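Local coordinates for 3-oxoacyl-[acyl-carrier protein] synthase (Thermus thermophilus, PDB 1UB7) that probably catalyses the first condensation of bacterial fatty acid synthesis, joining acetyl-CoA to malonyl-ACP to give 3-oxobutanoyl-ACP, at residues L5-A9 / D60-H65; P12-N18 / I38-A44; S141-D145 / N205-M209; A268-Y274 / L284-E288. All blocks are in the same frame, centred on the assembly; numbering follows the deposited sequence.

All four contacts are partly buried; interaction 4 lies nearest the centre of the chain. Interaction 1 sets a helix end on the edge strand of the five-stranded sheet, interaction 4 sets helix 281-292 against the turn at 268-274, and the two touch where Asp60 OD2 forms a salt bridge with Lys287 NZ. Interaction 2, a small, weakly bonded two-stranded antiparallel sheet with four exposed residues, meets interaction 4 where Lys39 N and Glu40 N approach Asp272 O. Interaction 3, beside the subunit interface, touches interaction 2 through Val43 and Ser141. Backbone and side-chain bonds share interaction 2, a bidentate salt bridge marks interaction 4, single side-chain-to-backbone bonds interaction 1, and an arginine against backbone plus one apolar pair interaction 3.

Interaction 1: residues L5-A9 / D60-H65; sequences LALGA and DLLRRH
Asp60 reaches across to Ala9, the last residue of the segment 5-9: Ala9 N donates to Asp60 OD2 at 2.8 Å, and the N-H...O angle of 165° makes the bond nearly straight. The oxygen accepts on its anti lone pair, the one turned away from OD1, and it also forms a salt bridge with Lys287 of helix 281-292, so a backbone amide and an ammonium group hold the same atom. At Leu61 the helix backbone itself meets the strand, Leu61 N lying 3.7 Å from Gly8 CA, where glycine has no side chain to intervene. The Leu61 side chain lies along the strand and puts CD2 3.9 Å from Ala6 CB. Strand 3-10 is an outermost strand of the five-stranded mixed sheet, and the C-terminal turn of helix 50-64 covers it at 128° to the strand direction, a helix-on-sheet layer of the thiolase-like fold. Further on, Arg64 bends at chi3 and brings NE to Leu7 O at 3.0 Å, a weak bond because its N-H...O angle is only 127°; the stronger polar partner of this guanidinium is Asp291. His65, the first residue to leave helical geometry, sets one ring face over Ala6, whose CB lies 3.9 Å from the ring centroid in a CH-pi contact, while Leu7 O meets the ring edge at CD2, 3.3 Å away.

Interaction 2: residues P12-N18 / I38-A44; sequences PERVMTN and IKERRVA
Backbone bonds run between Arg14 and Val43 and between Met16 and Arg41: Val43 N donates to Arg14 O at 2.8 Å, and Met16 N to Arg41 O at 2.9 Å. Asn18 N also donates to Lys39 O. Side-chain bonds to backbone and amide thicken this frame. The Arg41 guanidinium comes to Met16 O by NE at 3.0 Å and, more weakly, by NH2; chi1 of 74° places CG between the backbone N and the carbonyl carbon, and bends at chi2 and chi3 turn the edge of the group to Met16 O. Its NH2 also donates to Asn18 OD1 at 2.8 Å, the carbonyl oxygen being approached from above its plane while the amide and guanidinium planes stand 76° apart. Strands 14-17 and 40-43 make a weakly bonded two-stranded antiparallel sheet, at 145° between directions, with helices 18-22 and 29-35 in the connection; the side chain of Ile38 comes within about 6 Å of that of Asn276, a predicted active-site residue. Asn18 ND2 donates to two acceptors, Ile38 O at 2.9 Å, in the carbonyl plane, and Asp29 OD1. Arg42 NH1 meets Pro12 O at 2.9 Å, with the oxygen close to the guanidinium plane. A methyl covers the same guanidinium: Val15 CG2 lies over one face, 3.4 Å from Arg42 NE, on the face of the sheet that Glu40 shares. The apolar pair Met16 CB and Val43 CG2, 4.1 Å apart, packs on the other.

Interaction 3: residues S141-D145 / N205-M209; sequences SKIID and NRLYM
Arg206 lays its side chain across the backbone of the 141-145 loop, with its methylene part on Asp145 and its guanidinium at the peptide after Ile143. Arg206 CD sits 4.0 Å from Asp145 CB, and the same carbon is 3.8 Å from Ile143 O. The chain bends at chi2 (-58°) and then runs straight, which brings the edge of the guanidinium to the peptide: NH1 is 3.1 Å from Ile143 C, the carbon lying near the guanidinium plane. Asp145 and Arg206 would be oppositely charged, yet Asp145 OD1 is 5.0 Å from Arg206 NE, so any attraction between them is at a distance; Asp145 OD2 instead makes a weak hydrogen bond to Asp148 N. Beside the arginine lies the buried part of the contact. Leu207 CD1 faces Ile143 CD1 at 4.2 Å, and Leu207 CB stands 3.9 Å from Ile143 O, so the leucine covers both the side chain and the carbonyl of the isoleucine. The two buried residues also meet Phe86 of the second subunit, which places this contact at the dimer interface. The loop 141-145 follows strand 131-138 and leads into helix 149-152, whose Thr151 touches Ile144 and Leu207; residues 208-209, continuing from Leu207, pair with strand 188-191, and His190 of that strand touches Ile143.

Interaction 4: residues A268-Y274 / L284-E288; sequences AVNVDRY and LALKE
A bidentate salt bridge between helix 281-292 and the short helix 271-274 carries this contact, within the C-terminal half of the chain, and the residues before the short helix add van der Waals contacts. Arg273 meets Glu288 end-on: NH2 donates to OE1 of Glu288 at 2.8 Å and 165°, and NH1 donates to OE2 at 3.2 Å, each oxygen using its syn lone pair. The two flat groups stand only 26° apart, as suits such a grip. Glu288 OE2 takes a second bond from Tyr274 OH at 3.0 Å, the hydroxyl meeting it nearly along the C-O axis, so two donors hold that oxygen. Nearby, Asn270 OD1 lies 3.4 Å from Ala285 CA. Ala268 CB touches Ala285 CB at 4.3 Å, and Tyr274 CD2 lies 4.3 Å from Leu284 CD1. Asn270 sits at the N-cap position of helix 271-274 without a side-chain capping bond, while its O accepts from Arg273 N and Tyr274 N. Asp272 joins the salt-bridge network by a long, charge-only link to Arg273, and this turn leads on to Asn276, a predicted active-site residue of this thiolase-like enzyme, about 8 Å from the Tyr274 side chain.

Interaction 1: residues L5-A9 / D60-H65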
# COMPACT_ATOMS: atom_id res chain seq x y z
N LEU A 5 -14.43 -6.56 14.53
CA LEU A 5 -15.82 -6.31 14.84
C LEU A 5 -16.79 -6.94 13.84
O LEU A 5 -17.96 -7.19 14.17
CB LEU A 5 -16.06 -4.81 14.90
CG LEU A 5 -15.12 -3.97 15.76
CD1 LEU A 5 -15.54 -2.51 15.67
CD2 LEU A 5 -15.13 -4.46 17.20
N ALA A 6 -16.34 -7.17 12.61
CA ALA A 6 -17.21 -7.74 11.58
C ALA A 6 -16.36 -8.40 10.50
O ALA A 6 -15.20 -8.03 10.31
CB ALA A 6 -18.08 -6.65 10.96
N LEU A 7 -16.96 -9.36 9.80
CA LEU A 7 -16.26 -10.10 8.75
C LEU A 7 -17.23 -10.54 7.66
O LEU A 7 -18.40 -10.78 7.92
CB LEU A 7 -15.59 -11.35 9.35
CG LEU A 7 -15.11 -12.47 8.42
CD1 LEU A 7 -13.81 -12.07 7.72
CD2 LEU A 7 -14.90 -13.74 9.25
N GLY A 8 -16.72 -10.62 6.44
CA GLY A 8 -17.51 -11.06 5.30
C GLY A 8 -16.54 -11.46 4.21
O GLY A 8 -15.38 -11.05 4.24
N ALA A 9 -16.98 -12.28 3.24
CA ALA A 9 -16.11 -12.70 2.14
C ALA A 9 -16.93 -13.08 0.92
O ALA A 9 -18.14 -13.21 1.00
CB ALA A 9 -15.22 -13.87 2.57
N ASP A 60 -21.20 -8.67 1.74
CA ASP A 60 -21.44 -9.86 2.53
C ASP A 60 -21.26 -9.48 4.01
O ASP A 60 -22.03 -9.90 4.87
CB ASP A 60 -20.47 -10.98 2.12
CG ASP A 60 -20.71 -12.26 2.89
OD1 ASP A 60 -21.87 -12.76 2.87
OD2 ASP A 60 -19.76 -12.76 3.52
N LEU A 61 -20.22 -8.69 4.29
CA LEU A 61 -19.93 -8.22 5.65
C LEU A 61 -21.16 -7.47 6.18
O LEU A 61 -21.58 -7.66 7.32
CB LEU A 61 -18.71 -7.28 5.62
CG LEU A 61 -18.19 -6.73 6.97
CD1 LEU A 61 -16.69 -6.45 6.86
CD2 LEU A 61 -18.96 -5.46 7.37
N LEU A 62 -21.75 -6.64 5.33
CA LEU A 62 -22.93 -5.89 5.69
C LEU A 62 -24.19 -6.76 5.85
O LEU A 62 -25.04 -6.46 6.69
CB LEU A 62 -23.16 -4.78 4.67
CG LEU A 62 -22.17 -3.63 4.90
CD1 LEU A 62 -22.50 -2.50 3.95
CD2 LEU A 62 -22.25 -3.14 6.36
N ARG A 63 -24.31 -7.84 5.08
CA ARG A 63 -25.48 -8.72 5.24
C ARG A 63 -25.39 -9.39 6.61
O ARG A 63 -26.37 -9.46 7.34
CB ARG A 63 -25.54 -9.80 4.15
CG ARG A 63 -26.22 -9.34 2.86
CD ARG A 63 -27.60 -10.01 2.67
NE ARG A 63 -28.45 -9.93 3.86
CZ ARG A 63 -29.65 -10.51 3.98
NH1 ARG A 63 -30.17 -11.21 2.98
NH2 ARG A 63 -30.32 -10.41 5.12
N ARG A 64 -24.19 -9.85 6.97
CA ARG A 64 -23.97 -10.53 8.25
C ARG A 64 -23.91 -9.58 9.44
O ARG A 64 -24.25 -9.95 10.58
CB ARG A 64 -22.65 -11.33 8.21
CG ARG A 64 -22.44 -12.20 6.96
CD ARG A 64 -20.95 -12.36 6.67
NE ARG A 64 -20.26 -13.09 7.73
CZ ARG A 64 -20.32 -14.41 7.88
NH1 ARG A 64 -21.05 -15.15 7.05
NH2 ARG A 64 -19.65 -14.99 8.87
N HIS A 65 -23.45 -8.36 9.20
CA HIS A 65 -23.30 -7.38 10.27
C HIS A 65 -23.82 -6.01 9.88
O HIS A 65 -23.04 -5.11 9.56
CB HIS A 65 -21.82 -7.25 10.65
CG HIS A 65 -21.16 -8.56 10.93
ND1 HIS A 65 -21.10 -9.11 12.20
CD2 HIS A 65 -20.48 -9.41 10.12
CE1 HIS A 65 -20.40 -10.23 12.16
NE2 HIS A 65 -20.01 -10.44 10.91

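Interaction 2: residues P12-N18 / I38-A44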
# COMPACT_ATOMS: atom_id res chain seq x y z
N PRO A 12 -15.95 -15.57 -6.69
CA PRO A 12 -16.78 -15.46 -7.89
C PRO A 12 -17.64 -16.72 -8.05
O PRO A 12 -17.34 -17.78 -7.50
CB PRO A 12 -15.74 -15.31 -9.01
CG PRO A 12 -14.61 -14.63 -8.32
CD PRO A 12 -14.53 -15.37 -7.00
N GLU A 13 -18.72 -16.57 -8.82
CA GLU A 13 -19.69 -17.63 -9.08
C GLU A 13 -19.16 -18.77 -9.96
O GLU A 13 -19.41 -19.94 -9.68
CB GLU A 13 -20.91 -16.99 -9.73
CG GLU A 13 -22.05 -17.91 -10.07
CD GLU A 13 -23.16 -17.17 -10.81
OE1 GLU A 13 -23.64 -16.14 -10.29
OE2 GLU A 13 -23.54 -17.62 -11.91
N ARG A 14 -18.43 -18.43 -11.01
CA ARG A 14 -17.89 -19.44 -11.93
C ARG A 14 -16.82 -20.35 -11.32
O ARG A 14 -15.78 -19.88 -10.85
CB ARG A 14 -17.35 -18.75 -13.18
CG ARG A 14 -16.59 -19.65 -14.14
CD ARG A 14 -17.05 -19.37 -15.57
NE ARG A 14 -15.98 -19.54 -16.56
CZ ARG A 14 -16.13 -19.34 -17.87
NH1 ARG A 14 -17.31 -18.97 -18.36
NH2 ARG A 14 -15.10 -19.49 -18.69
N VAL A 15 -17.08 -21.65 -11.36
CA VAL A 15 -16.15 -22.65 -10.83
C VAL A 15 -15.29 -23.26 -11.94
O VAL A 15 -15.69 -23.30 -13.10
CB VAL A 15 -16.90 -23.80 -10.11
CG1 VAL A 15 -15.91 -24.80 -9.53
CG2 VAL A 15 -17.80 -23.25 -9.01
N MET A 16 -14.10 -23.72 -11.57
CA MET A 16 -13.21 -24.35 -12.52
C MET A 16 -12.55 -25.57 -11.89
O MET A 16 -11.66 -25.45 -11.05
CB MET A 16 -12.15 -23.36 -13.00
CG MET A 16 -11.59 -23.74 -14.35
SD MET A 16 -10.82 -22.37 -15.20
CE MET A 16 -9.44 -23.18 -15.99
N THR A 17 -13.02 -26.74 -12.32
CA THR A 17 -12.53 -28.03 -11.84
C THR A 17 -11.20 -28.42 -12.46
O THR A 17 -10.83 -27.92 -13.53
CB THR A 17 -13.55 -29.14 -12.14
OG1 THR A 17 -13.77 -29.20 -13.56
CG2 THR A 17 -14.88 -28.84 -11.45
N ASN A 18 -10.49 -29.33 -11.80
CA ASN A 18 -9.21 -29.79 -12.32
C ASN A 18 -9.49 -30.37 -13.70
O ASN A 18 -8.65 -30.29 -14.60
CB ASN A 18 -8.59 -30.86 -11.41
CG ASN A 18 -8.17 -30.32 -10.05
OD1 ASN A 18 -7.69 -29.19 -9.93
ND2 ASN A 18 -8.31 -31.14 -9.02
N ILE A 38 -5.55 -28.99 -4.39
CA ILE A 38 -6.68 -28.27 -4.97
C ILE A 38 -7.54 -29.10 -5.92
O ILE A 38 -7.03 -29.80 -6.79
CB ILE A 38 -6.18 -27.01 -5.71
CG1 ILE A 38 -5.30 -26.19 -4.77
CG2 ILE A 38 -7.36 -26.19 -6.18
CD1 ILE A 38 -4.52 -25.10 -5.45
N LYS A 39 -8.86 -28.99 -5.73
CA LYS A 39 -9.84 -29.70 -6.55
C LYS A 39 -10.59 -28.73 -7.46
O LYS A 39 -10.86 -29.05 -8.62
CB LYS A 39 -10.84 -30.44 -5.65
CG LYS A 39 -10.24 -31.59 -4.86
CD LYS A 39 -11.25 -32.20 -3.90
CE LYS A 39 -10.64 -33.35 -3.12
NZ LYS A 39 -11.61 -33.92 -2.13
N GLU A 40 -10.93 -27.55 -6.94
CA GLU A 40 -11.63 -26.54 -7.73
C GLU A 40 -11.22 -25.17 -7.22
O GLU A 40 -10.65 -25.05 -6.13
CB GLU A 40 -13.15 -26.62 -7.58
CG GLU A 40 -13.77 -28.00 -7.45
CD GLU A 40 -15.29 -27.93 -7.32
OE1 GLU A 40 -15.79 -27.09 -6.54
OE2 GLU A 40 -15.98 -28.72 -8.00
N ARG A 41 -11.51 -24.14 -8.01
CA ARG A 41 -11.24 -22.75 -7.65
C ARG A 41 -12.27 -21.89 -8.38
O ARG A 41 -12.86 -22.33 -9.37
CB ARG A 41 -9.81 -22.34 -8.05
CG ARG A 41 -9.57 -22.11 -9.55
CD ARG A 41 -8.56 -23.11 -10.07
NE ARG A 41 -9.09 -24.46 -9.99
CZ ARG A 41 -8.36 -25.56 -9.84
NH1 ARG A 41 -7.04 -25.49 -9.76
NH2 ARG A 41 -8.96 -26.74 -9.77
N ARG A 42 -12.50 -20.68 -7.87
CA ARG A 42 -13.46 -19.77 -8.47
C ARG A 42 -12.76 -18.78 -9.40
O ARG A 42 -11.61 -18.44 -9.18
CB ARG A 42 -14.22 -19.02 -7.37
CG ARG A 42 -14.94 -19.93 -6.40
CD ARG A 42 -15.80 -20.95 -7.13
NE ARG A 42 -16.63 -21.71 -6.21
CZ ARG A 42 -17.80 -21.29 -5.72
NH1 ARG A 42 -18.29 -20.11 -6.09
NH2 ARG A 42 -18.48 -22.05 -4.87
N VAL A 43 -13.46 -18.33 -10.44
CA VAL A 43 -12.88 -17.39 -11.40
C VAL A 43 -13.83 -16.21 -11.64
O VAL A 43 -15.02 -16.41 -11.91
CB VAL A 43 -12.57 -18.08 -12.76
CG1 VAL A 43 -11.91 -17.10 -13.72
CG2 VAL A 43 -11.65 -19.29 -12.52
N ALA A 44 -13.30 -15.00 -11.54
CA ALA A 44 -14.10 -13.79 -11.72
C ALA A 44 -14.73 -13.69 -13.10
O ALA A 44 -14.10 -14.05 -14.10
CB ALA A 44 -13.25 -12.55 -11.44

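Interaction 3: residues S141-D145 / N205-M209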
# COMPACT_ATOMS: atom_id res chain seq x y z
N SER A 141 -6.74 -14.29 -11.77
CA SER A 141 -7.09 -14.79 -13.09
C SER A 141 -6.88 -13.73 -14.16
O SER A 141 -7.11 -13.99 -15.34
CB SER A 141 -8.54 -15.26 -13.12
OG SER A 141 -9.43 -14.17 -12.99
N LYS A 142 -6.45 -12.55 -13.77
CA LYS A 142 -6.26 -11.47 -14.74
C LYS A 142 -4.80 -11.27 -15.13
O LYS A 142 -4.52 -10.57 -16.10
CB LYS A 142 -6.81 -10.15 -14.19
CG LYS A 142 -8.19 -10.26 -13.56
CD LYS A 142 -9.30 -10.41 -14.57
CE LYS A 142 -10.65 -10.40 -13.87
NZ LYS A 142 -11.79 -10.29 -14.82
N ILE A 143 -3.88 -11.86 -14.37
CA ILE A 143 -2.44 -11.74 -14.65
C ILE A 143 -1.79 -13.11 -14.73
O ILE A 143 -0.57 -13.24 -14.86
CB ILE A 143 -1.71 -10.94 -13.53
CG1 ILE A 143 -1.96 -11.59 -12.17
CG2 ILE A 143 -2.18 -9.49 -13.52
CD1 ILE A 143 -0.85 -11.38 -11.15
N ILE A 144 -2.61 -14.15 -14.65
CA ILE A 144 -2.12 -15.51 -14.70
C ILE A 144 -2.00 -15.98 -16.15
O ILE A 144 -2.87 -15.69 -16.98
CB ILE A 144 -3.09 -16.43 -13.94
CG1 ILE A 144 -2.51 -17.84 -13.85
CG2 ILE A 144 -4.44 -16.47 -14.64
CD1 ILE A 144 -3.42 -18.82 -13.15
N ASP A 145 -0.91 -16.69 -16.45
CA ASP A 145 -0.73 -17.23 -17.80
C ASP A 145 -1.49 -18.54 -17.83
O ASP A 145 -1.01 -19.56 -17.34
CB ASP A 145 0.74 -17.51 -18.10
CG ASP A 145 0.93 -18.29 -19.39
OD1 ASP A 145 0.45 -17.82 -20.45
OD2 ASP A 145 1.55 -19.37 -19.36
N ASN A 205 6.42 -10.54 -18.88
CA ASN A 205 5.04 -10.06 -18.73
C ASN A 205 4.05 -11.05 -18.09
O ASN A 205 2.83 -10.90 -18.25
CB ASN A 205 4.48 -9.58 -20.09
CG ASN A 205 4.28 -10.71 -21.10
OD1 ASN A 205 3.65 -11.73 -20.80
ND2 ASN A 205 4.81 -10.52 -22.31
N ARG A 206 4.56 -12.05 -17.37
CA ARG A 206 3.68 -13.03 -16.73
C ARG A 206 4.15 -13.48 -15.35
O ARG A 206 5.33 -13.37 -15.00
CB ARG A 206 3.47 -14.25 -17.63
CG ARG A 206 2.48 -13.99 -18.75
CD ARG A 206 1.13 -13.55 -18.19
NE ARG A 206 0.23 -13.02 -19.21
CZ ARG A 206 -0.98 -12.53 -18.97
NH1 ARG A 206 -1.46 -12.50 -17.73
NH2 ARG A 206 -1.72 -12.06 -19.96
N LEU A 207 3.20 -13.99 -14.57
CA LEU A 207 3.46 -14.46 -13.22
C LEU A 207 4.47 -15.60 -13.22
O LEU A 207 4.27 -16.60 -13.90
CB LEU A 207 2.14 -14.92 -12.58
CG LEU A 207 2.05 -15.02 -11.06
CD1 LEU A 207 0.61 -15.30 -10.68
CD2 LEU A 207 2.96 -16.12 -10.53
N TYR A 208 5.55 -15.44 -12.46
CA TYR A 208 6.60 -16.46 -12.35
C TYR A 208 6.77 -16.94 -10.90
O TYR A 208 6.67 -16.14 -9.96
CB TYR A 208 7.95 -15.92 -12.84
CG TYR A 208 9.11 -16.79 -12.41
CD1 TYR A 208 9.29 -18.06 -12.97
CD2 TYR A 208 9.97 -16.39 -11.39
CE1 TYR A 208 10.30 -18.90 -12.51
CE2 TYR A 208 10.98 -17.23 -10.92
CZ TYR A 208 11.13 -18.48 -11.48
OH TYR A 208 12.11 -19.33 -11.02
N MET A 209 7.04 -18.23 -10.73
CA MET A 209 7.23 -18.80 -9.39
C MET A 209 8.25 -19.95 -9.32
O MET A 209 8.22 -20.88 -10.13
CB MET A 209 5.88 -19.27 -8.82
CG MET A 209 5.88 -19.51 -7.30
SD MET A 209 4.33 -20.19 -6.62
CE MET A 209 3.37 -18.70 -6.24

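Interaction 4: residues A268-Y274 / L284-E288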
# COMPACT_ATOMS: atom_id res chain seq x y z
N ALA A 268 -7.59 -24.68 9.69
CA ALA A 268 -8.59 -24.31 8.69
C ALA A 268 -8.13 -24.60 7.27
O ALA A 268 -7.02 -24.25 6.88
CB ALA A 268 -8.94 -22.84 8.83
N VAL A 269 -9.00 -25.22 6.48
CA VAL A 269 -8.65 -25.53 5.09
C VAL A 269 -9.80 -25.26 4.14
O VAL A 269 -10.97 -25.44 4.48
CB VAL A 269 -8.26 -27.03 4.90
CG1 VAL A 269 -7.67 -27.24 3.51
CG2 VAL A 269 -7.27 -27.47 5.98
N ASN A 270 -9.46 -24.81 2.94
CA ASN A 270 -10.46 -24.56 1.91
C ASN A 270 -9.74 -24.39 0.58
O ASN A 270 -10.37 -24.17 -0.45
CB ASN A 270 -11.35 -23.34 2.27
CG ASN A 270 -10.63 -21.98 2.18
OD1 ASN A 270 -10.94 -21.07 2.94
ND2 ASN A 270 -9.71 -21.84 1.23
N VAL A 271 -8.41 -24.51 0.62
CA VAL A 271 -7.60 -24.38 -0.60
C VAL A 271 -8.07 -25.40 -1.63
O VAL A 271 -7.82 -25.24 -2.83
CB VAL A 271 -6.08 -24.61 -0.32
CG1 VAL A 271 -5.83 -26.01 0.23
CG2 VAL A 271 -5.29 -24.43 -1.59
N ASP A 272 -8.75 -26.43 -1.15
CA ASP A 272 -9.29 -27.49 -1.99
C ASP A 272 -10.46 -27.01 -2.85
O ASP A 272 -10.66 -27.48 -3.97
CB ASP A 272 -9.74 -28.67 -1.11
CG ASP A 272 -10.71 -28.25 -0.01
OD1 ASP A 272 -10.39 -27.31 0.75
OD2 ASP A 272 -11.79 -28.87 0.10
N ARG A 273 -11.22 -26.05 -2.32
CA ARG A 273 -12.38 -25.51 -3.02
C ARG A 273 -12.19 -24.15 -3.68
O ARG A 273 -12.94 -23.79 -4.59
CB ARG A 273 -13.58 -25.46 -2.05
CG ARG A 273 -14.19 -26.82 -1.78
CD ARG A 273 -15.35 -26.78 -0.79
NE ARG A 273 -14.90 -26.56 0.58
CZ ARG A 273 -14.84 -25.37 1.17
NH1 ARG A 273 -15.22 -24.28 0.51
NH2 ARG A 273 -14.42 -25.26 2.42
N TYR A 274 -11.19 -23.38 -3.24
CA TYR A 274 -10.99 -22.06 -3.83
C TYR A 274 -9.60 -21.79 -4.40
O TYR A 274 -9.37 -20.74 -5.03
CB TYR A 274 -11.29 -20.97 -2.81
CG TYR A 274 -12.63 -21.05 -2.11
CD1 TYR A 274 -13.82 -21.19 -2.83
CD2 TYR A 274 -12.71 -20.87 -0.73
CE1 TYR A 274 -15.06 -21.15 -2.18
CE2 TYR A 274 -13.93 -20.82 -0.08
CZ TYR A 274 -15.10 -20.96 -0.80
OH TYR A 274 -16.30 -20.89 -0.11
N LEU A 284 -11.44 -15.59 3.84
CA LEU A 284 -12.37 -16.59 3.30
C LEU A 284 -12.48 -17.77 4.26
O LEU A 284 -13.57 -18.29 4.49
CB LEU A 284 -11.89 -17.12 1.94
CG LEU A 284 -12.23 -16.25 0.73
CD1 LEU A 284 -11.47 -16.71 -0.47
CD2 LEU A 284 -13.76 -16.31 0.47
N ALA A 285 -11.34 -18.17 4.82
CA ALA A 285 -11.29 -19.27 5.78
C ALA A 285 -11.93 -18.92 7.12
O ALA A 285 -12.69 -19.71 7.67
CB ALA A 285 -9.83 -19.72 5.99
N LEU A 286 -11.61 -17.74 7.65
CA LEU A 286 -12.19 -17.33 8.93
C LEU A 286 -13.72 -17.34 8.87
O LEU A 286 -14.38 -17.74 9.83
CB LEU A 286 -11.73 -15.93 9.32
CG LEU A 286 -10.26 -15.81 9.71
CD1 LEU A 286 -9.88 -14.34 9.75
CD2 LEU A 286 -10.03 -16.48 11.04
N LYS A 287 -14.26 -16.89 7.74
CA LYS A 287 -15.70 -16.82 7.55
C LYS A 287 -16.33 -18.20 7.71
O LYS A 287 -17.32 -18.35 8.43
CB LYS A 287 -16.05 -16.26 6.16
CG LYS A 287 -17.56 -16.23 5.91
CD LYS A 287 -17.88 -15.97 4.44
CE LYS A 287 -19.38 -15.97 4.21
NZ LYS A 287 -19.69 -15.58 2.82
N GLU A 288 -15.76 -19.21 7.04
CA GLU A 288 -16.29 -20.57 7.15
C GLU A 288 -16.19 -21.10 8.60
O GLU A 288 -17.13 -21.71 9.11
CB GLU A 288 -15.55 -21.51 6.20
CG GLU A 288 -15.50 -20.99 4.78
CD GLU A 288 -15.28 -22.08 3.75
OE1 GLU A 288 -14.48 -23.01 4.01
OE2 GLU A 288 -15.89 -22.00 2.66